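Local coordinates for protein putative histidinol-phosphate aminotransferase (Erwinia carotovora atroseptica, PDB 3LY1) that binds pyridoxal-5'-phosphate and probably works as an aminotransferase of the histidinol-phosphate aminotransferase subfamily, at residues Pro18-Asn22 / Gly314-Gly318; Met175-Ala181 / Asn204-Thr210. All blocks are in the same frame, centred on the assembly; numbering follows the deposited sequence. Where two conformers were deposited one is given.

Interaction 1: residues Pro18-Asn22 / Gly314-Gly318; sequences PIRIN and GVLIG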
loop_
_atom_site.group_PDB
_atom_site.type_symbol
_atom_site.label_atom_id
_atom_site.label_comp_id
_atom_site.label_asym_id
_atom_site.label_seq_id
_atom_site.Cartn_x
_atom_site.Cartn_y
_atom_site.Cartn_z
ATOM N N PRO A 18 16.490 -21.367 -8.987
ATOM C CA PRO A 18 17.529 -21.225 -7.974
ATOM C C PRO A 18 17.007 -21.372 -6.562
ATOM O O PRO A 18 15.812 -21.229 -6.322
ATOM C CB PRO A 18 18.077 -19.799 -8.220
ATOM C CG PRO A 18 16.930 -19.036 -8.735
ATOM C CD PRO A 18 16.054 -20.054 -9.509
ATOM N N ILE A 19 17.895 -21.689 -5.625
ATOM C CA ILE A 19 17.582 -21.528 -4.200
ATOM C C ILE A 19 17.649 -20.014 -3.948
ATOM O O ILE A 19 18.659 -19.375 -4.269
ATOM C CB ILE A 19 18.600 -22.249 -3.285
ATOM C CG1 ILE A 19 18.475 -23.774 -3.426
ATOM C CG2 ILE A 19 18.422 -21.826 -1.824
ATOM C CD1 ILE A 19 19.611 -24.555 -2.774
ATOM N N ARG A 20 16.584 -19.471 -3.360
ATOM C CA ARG A 20 16.437 -18.028 -3.202
ATOM C C ARG A 20 16.645 -17.690 -1.734
ATOM O O ARG A 20 15.750 -17.874 -0.927
ATOM C CB ARG A 20 15.034 -17.621 -3.680
ATOM C CG ARG A 20 14.872 -17.695 -5.216
ATOM C CD ARG A 20 13.417 -17.633 -5.682
ATOM N NE ARG A 20 12.788 -16.320 -5.446
ATOM C CZ ARG A 20 11.575 -15.981 -5.882
ATOM N NH1 ARG A 20 10.843 -16.848 -6.597
ATOM N NH2 ARG A 20 11.088 -14.777 -5.621
ATOM N N ILE A 21 17.853 -17.239 -1.387
ATOM C CA ILE A 21 18.176 -16.957 0.015
ATOM C C ILE A 21 18.773 -15.572 0.022
ATOM O O ILE A 21 19.850 -15.293 0.588
ATOM C CB ILE A 21 19.089 -18.047 0.672
ATOM C CG1 ILE A 21 20.293 -18.386 -0.218
ATOM C CG2 ILE A 21 18.253 -19.323 1.024
ATOM C CD1 ILE A 21 21.244 -19.442 0.382
ATOM N N ASN A 22 18.050 -14.700 -0.666
ATOM C CA ASN A 22 18.527 -13.360 -0.970
ATOM C C ASN A 22 17.760 -12.211 -0.303
ATOM O O ASN A 22 18.300 -11.115 -0.193
ATOM C CB ASN A 22 18.606 -13.128 -2.497
ATOM C CG ASN A 22 17.325 -13.506 -3.265
ATOM O OD1 ASN A 22 16.409 -14.193 -2.746
ATOM N ND2 ASN A 22 17.290 -13.095 -4.556
ATOM N N GLY A 314 23.221 -21.848 -8.971
ATOM C CA GLY A 314 21.790 -21.790 -8.720
ATOM C C GLY A 314 21.414 -21.373 -7.310
ATOM O O GLY A 314 20.390 -21.812 -6.781
ATOM N N VAL A 315 22.236 -20.529 -6.689
ATOM C CA VAL A 315 21.938 -20.012 -5.346
ATOM C C VAL A 315 22.059 -18.498 -5.356
ATOM O O VAL A 315 23.123 -17.957 -5.679
ATOM C CB VAL A 315 22.900 -20.586 -4.293
ATOM C CG1 VAL A 315 22.524 -20.100 -2.914
ATOM C CG2 VAL A 315 22.926 -22.140 -4.335
ATOM N N LEU A 316 20.972 -17.807 -5.005
ATOM C CA LEU A 316 20.966 -16.349 -4.959
ATOM C C LEU A 316 21.088 -15.889 -3.516
ATOM O O LEU A 316 20.179 -16.102 -2.699
ATOM C CB LEU A 316 19.686 -15.778 -5.593
ATOM C CG LEU A 316 19.375 -16.178 -7.042
ATOM C CD1 LEU A 316 18.096 -15.445 -7.534
ATOM C CD2 LEU A 316 20.537 -15.880 -7.947
ATOM N N ILE A 317 22.223 -15.262 -3.203
ATOM C CA ILE A 317 22.509 -14.778 -1.848
ATOM C C ILE A 317 22.308 -13.260 -1.771
ATOM O O ILE A 317 22.009 -12.609 -2.786
ATOM C CB ILE A 317 23.957 -15.199 -1.381
ATOM C CG1 ILE A 317 25.057 -14.489 -2.172
ATOM C CG2 ILE A 317 24.138 -16.732 -1.471
ATOM C CD1 ILE A 317 26.492 -14.730 -1.627
ATOM N N GLY A 318 22.502 -12.680 -0.597
ATOM C CA GLY A 318 22.364 -11.234 -0.455
ATOM C C GLY A 318 23.251 -10.333 -1.293
ATOM O O GLY A 318 24.377 -10.690 -1.675
#
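P18-N22 and G314-G318 run side by side in the same direction, only 5° apart, and pair as a two-stranded parallel sheet that brings the start of the modelled chain onto its C-terminal part. I19 faces V315 and R20 faces L316. Three backbone hydrogen bonds stitch the pair: I19 N gives to G314 O, L316 N to I19 O at 2.9 Å with an almost straight N-H...O (175°), and I21 N to L316 O. Each strand thus gives and takes in turn, as parallel pairing requires. G314 closes helix 303-312 with a Schellman motif, so the chain turns directly from the helix end into the pairing.

I19 and V315 put their side chains on the buried face, where both lie against W340 of helix 335-350. Their own contact is loose, with I19 CD1 4.4 Å from V315 CG2. The tighter apolar contact is made by I21, whose CD1 lies 3.6 Å from V315 CG1. With chi1 at 48°, I21 CG1 sits between its backbone N and carbonyl carbon, which leads the branch back across the strand to V315 and also leaves CG1 3.4 Å from L316 O. M310 of helix 303-312 and V341 of helix 335-350 pack on the same side.

L316 stands on the other face with R20 and lies between P18 and N22, touching both. R20 itself scarcely touches the partner strand and turns to the subunit interface, packing on Y48 of the second subunit. The proline ring slants across the leucine, P18 CG to L316 CD1 4.0 Å. N22 lies alongside L316, both side chains pointing the same way, and the amide nitrogen ND2 of N22 packs 3.7 Å from CB of L316, a contact without a hydrogen bond.

Interaction 2: residues Met175-Ala181 / Asn204-Thr210; sequences MFIVDEA and NIILLKT. With PLP (pyridoxal-5'-phosphate), chain E.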
loop_
_atom_site.group_PDB
_atom_site.type_symbol
_atom_site.label_atom_id
_atom_site.label_comp_id
_atom_site.label_asym_id
_atom_site.label_seq_id
_atom_site.Cartn_x
_atom_site.Cartn_y
_atom_site.Cartn_z
HETATM N N MSE A 175 12.188 11.154 18.719
HETATM C CA MSE A 175 11.259 10.048 18.465
HETATM C C MSE A 175 12.082 8.815 18.116
HETATM O O MSE A 175 13.002 8.900 17.275
HETATM C CB MSE A 175 10.326 10.409 17.308
HETATM C CG MSE A 175 9.441 9.291 16.804
HETATM SE SE MSE A 175 8.264 8.697 18.240
HETATM C CE MSE A 175 6.876 9.964 18.179
ATOM N N PHE A 176 11.744 7.680 18.734
ATOM C CA PHE A 176 12.426 6.428 18.518
ATOM C C PHE A 176 11.524 5.589 17.638
ATOM O O PHE A 176 10.353 5.404 17.953
ATOM C CB PHE A 176 12.674 5.685 19.841
ATOM C CG PHE A 176 13.702 6.316 20.698
ATOM C CD1 PHE A 176 13.362 7.343 21.565
ATOM C CD2 PHE A 176 15.034 5.911 20.609
ATOM C CE1 PHE A 176 14.353 7.984 22.331
ATOM C CE2 PHE A 176 16.019 6.531 21.373
ATOM C CZ PHE A 176 15.698 7.577 22.208
ATOM N N ILE A 177 12.056 5.106 16.527
ATOM C CA ILE A 177 11.395 4.096 15.713
ATOM C C ILE A 177 12.137 2.780 15.947
ATOM O O ILE A 177 13.327 2.664 15.647
ATOM C CB ILE A 177 11.444 4.432 14.211
ATOM C CG1 ILE A 177 10.786 5.786 13.883
ATOM C CG2 ILE A 177 10.806 3.297 13.372
ATOM C CD1 ILE A 177 11.137 6.324 12.477
ATOM N N VAL A 178 11.428 1.773 16.453
ATOM C CA VAL A 178 12.007 0.489 16.758
ATOM C C VAL A 178 11.372 -0.547 15.843
ATOM O O VAL A 178 10.153 -0.741 15.869
ATOM C CB VAL A 178 11.810 0.061 18.259
ATOM C CG1 VAL A 178 12.605 -1.194 18.577
ATOM C CG2 VAL A 178 12.183 1.212 19.237
ATOM N N ASP A 179 12.209 -1.176 15.014
ATOM C CA ASP A 179 11.775 -2.045 13.919
ATOM C C ASP A 179 12.042 -3.478 14.322
ATOM O O ASP A 179 13.184 -3.933 14.314
ATOM C CB ASP A 179 12.498 -1.620 12.608
ATOM C CG ASP A 179 12.051 -2.401 11.375
ATOM O OD1 ASP A 179 11.422 -3.511 11.529
ATOM O OD2 ASP A 179 12.365 -1.901 10.226
ATOM N N GLU A 180 10.973 -4.187 14.698
ATOM C CA GLU A 180 11.084 -5.541 15.182
ATOM C C GLU A 180 10.577 -6.554 14.171
ATOM O O GLU A 180 9.988 -7.563 14.548
ATOM C CB GLU A 180 10.354 -5.653 16.508
ATOM C CG GLU A 180 10.997 -4.751 17.607
ATOM C CD GLU A 180 10.376 -4.895 19.015
ATOM O OE1 GLU A 180 9.445 -5.721 19.237
ATOM O OE2 GLU A 180 10.857 -4.157 19.914
ATOM N N ALA A 181 10.837 -6.291 12.883
ATOM C CA ALA A 181 10.484 -7.196 11.778
ATOM C C ALA A 181 10.811 -8.641 12.110
ATOM O O ALA A 181 9.979 -9.517 11.901
ATOM C CB ALA A 181 11.208 -6.763 10.481
ATOM N N ASN A 204 7.101 8.544 22.930
ATOM C CA ASN A 204 8.283 8.744 22.108
ATOM C C ASN A 204 8.762 7.465 21.414
ATOM O O ASN A 204 9.942 7.358 21.047
ATOM C CB ASN A 204 9.397 9.376 22.948
ATOM C CG ASN A 204 9.969 8.447 24.034
ATOM O OD1 ASN A 204 9.356 7.473 24.430
ATOM N ND2 ASN A 204 11.142 8.805 24.552
ATOM N N ILE A 205 7.863 6.499 21.229
ATOM C CA ILE A 205 8.216 5.246 20.572
ATOM C C ILE A 205 7.205 4.874 19.495
ATOM O O ILE A 205 6.009 4.841 19.769
ATOM C CB ILE A 205 8.222 4.025 21.534
ATOM C CG1 ILE A 205 8.977 4.308 22.824
ATOM C CG2 ILE A 205 8.753 2.784 20.782
ATOM C CD1 ILE A 205 8.892 3.170 23.897
ATOM N N ILE A 206 7.710 4.558 18.297
ATOM C CA ILE A 206 6.970 3.873 17.216
ATOM C C ILE A 206 7.599 2.464 17.067
ATOM O O ILE A 206 8.794 2.309 16.783
ATOM C CB ILE A 206 7.052 4.708 15.859
ATOM C CG1 ILE A 206 6.428 6.099 16.027
ATOM C CG2 ILE A 206 6.448 3.952 14.656
ATOM C CD1 ILE A 206 6.937 7.207 14.958
ATOM N N LEU A 207 6.794 1.448 17.322
ATOM C CA LEU A 207 7.145 0.068 17.050
ATOM C C LEU A 207 6.586 -0.303 15.704
ATOM O O LEU A 207 5.391 -0.106 15.430
ATOM C CB LEU A 207 6.551 -0.844 18.099
ATOM C CG LEU A 207 6.617 -2.353 17.911
ATOM C CD1 LEU A 207 8.075 -2.821 17.736
ATOM C CD2 LEU A 207 5.961 -3.018 19.098
ATOM N N LEU A 208 7.431 -0.864 14.870
ATOM C CA LEU A 208 7.012 -1.344 13.558
ATOM C C LEU A 208 7.149 -2.847 13.528
ATOM O O LEU A 208 8.199 -3.411 13.951
ATOM C CB LEU A 208 7.860 -0.732 12.471
ATOM C CG LEU A 208 7.773 0.781 12.288
ATOM C CD1 LEU A 208 8.750 1.176 11.259
ATOM C CD2 LEU A 208 6.309 1.290 11.967
ATOM N N LYS A 209 6.088 -3.471 13.016
ATOM C CA LYS A 209 6.046 -4.911 12.852
ATOM C C LYS A 209 5.437 -5.275 11.505
ATOM O O LYS A 209 4.836 -4.439 10.820
ATOM C CB LYS A 209 5.321 -5.588 14.039
ATOM C CG LYS A 209 6.227 -5.674 15.317
ATOM C CD LYS A 209 5.605 -6.439 16.483
ATOM C CE LYS A 209 5.520 -7.944 16.175
ATOM N NZ LYS A 209 6.859 -8.639 16.251
ATOM N N THR A 210 5.656 -6.520 11.090
ATOM C CA THR A 210 5.261 -6.983 9.758
ATOM C C THR A 210 4.821 -8.441 9.838
ATOM O O THR A 210 5.260 -9.142 10.719
ATOM C CB THR A 210 6.403 -6.842 8.744
ATOM O OG1 THR A 210 5.930 -7.202 7.431
ATOM C CG2 THR A 210 7.599 -7.693 9.142
HETATM N N1 PLP E . 12.248 -3.746 8.321
HETATM C C2 PLP E . 13.325 -4.590 8.138
HETATM C C2A PLP E . 14.417 -4.604 9.178
HETATM C C3 PLP E . 13.372 -5.370 6.982
HETATM O O3 PLP E . 14.440 -6.187 6.793
HETATM C C4 PLP E . 12.331 -5.285 6.031
HETATM C C4A PLP E . 12.299 -6.213 4.844
HETATM O O4A PLP E . 13.330 -6.272 4.194
HETATM C C5 PLP E . 11.254 -4.414 6.231
HETATM C C6 PLP E . 11.252 -3.640 7.392
HETATM C C5A PLP E . 10.121 -4.272 5.238
HETATM O O4P PLP E . 9.354 -5.472 5.028
HETATM P P PLP E . 7.802 -5.407 4.663
HETATM O O1P PLP E . 7.457 -4.182 3.875
HETATM O O2P PLP E . 7.155 -5.447 6.022
HETATM O O3P PLP E . 7.617 -6.702 3.890
HETATM O O HOH W 1 8.198 -7.828 18.493
HETATM O O HOH W 2 7.397 -8.264 12.814
#
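Strands 174-179 and 205-210 are neighbouring parallel strands of the large mixed sheet, joined by helix 195-199 as a beta-alpha-beta unit, and their C-terminal ends reach the pyridoxal-5'-phosphate site. Five backbone hydrogen bonds run from F176 N to N204 O at one end to E180 N to L208 O at the other, the tightest being V178 N to I206 O at 2.7 Å. The axes of the strand segments come within 4.7 Å and are inclined by 17°.

On one face I177 CG2 meets L208 CD1 at 3.6 Å. On the other, L207 CD1 lies against the E180 carboxylate, 3.4 Å from E180 CD. E180 OE1 accepts a hydrogen bond from a water that in turn accepts one from K209 NZ, in the lysine conformer modelled here. S193 and I194 also bond to this carboxylate, and E184 forms a salt bridge with K209, so both charged ends have second partners.

D179 binds the cofactor: with CG anti to the backbone N (chi1 -176°) its carboxylate reaches the pyridine ring, where OD2 accepts from PLP N1 at 2.7 Å, an arrangement that would stabilise a protonated pyridine nitrogen. The other oxygen, OD1, takes the A181 N-H in an Asx turn, which helps fix the carboxylate, and Y146 also bonds to OD2. T210 OG1 donates to PLP O2P of the phosphate at 2.6 Å.

Helix 76-88 covers the I177 and L208 face, helix 195-199 packs against I205 and L207 on the opposite one, and strand 143-148 continues the sheet beyond 174-179.

Both contacts are parallel strand pairings, but they lie on opposite sides of the chain's centre, their own centres about 29 Å apart. Interaction 2 is wholly buried in the large sheet and nested in sequence within the long span that interaction 1 closes. The 18-22/314-318 pair is a short two-stranded sheet, tied by backbone bonds of I21 and G318 to S331 and R329; it is only partly buried, with one face against C-terminal helices and R20 at the second subunit. Its side-chain contacts are mainly apolar. The 175-181/204-210 pair adds polar chemistry at one strand end, where carboxylate, hydroxyl and water meet cofactor and lysine. Interactions 1 and 2 do not touch, their nearest atoms being about 14 Å apart.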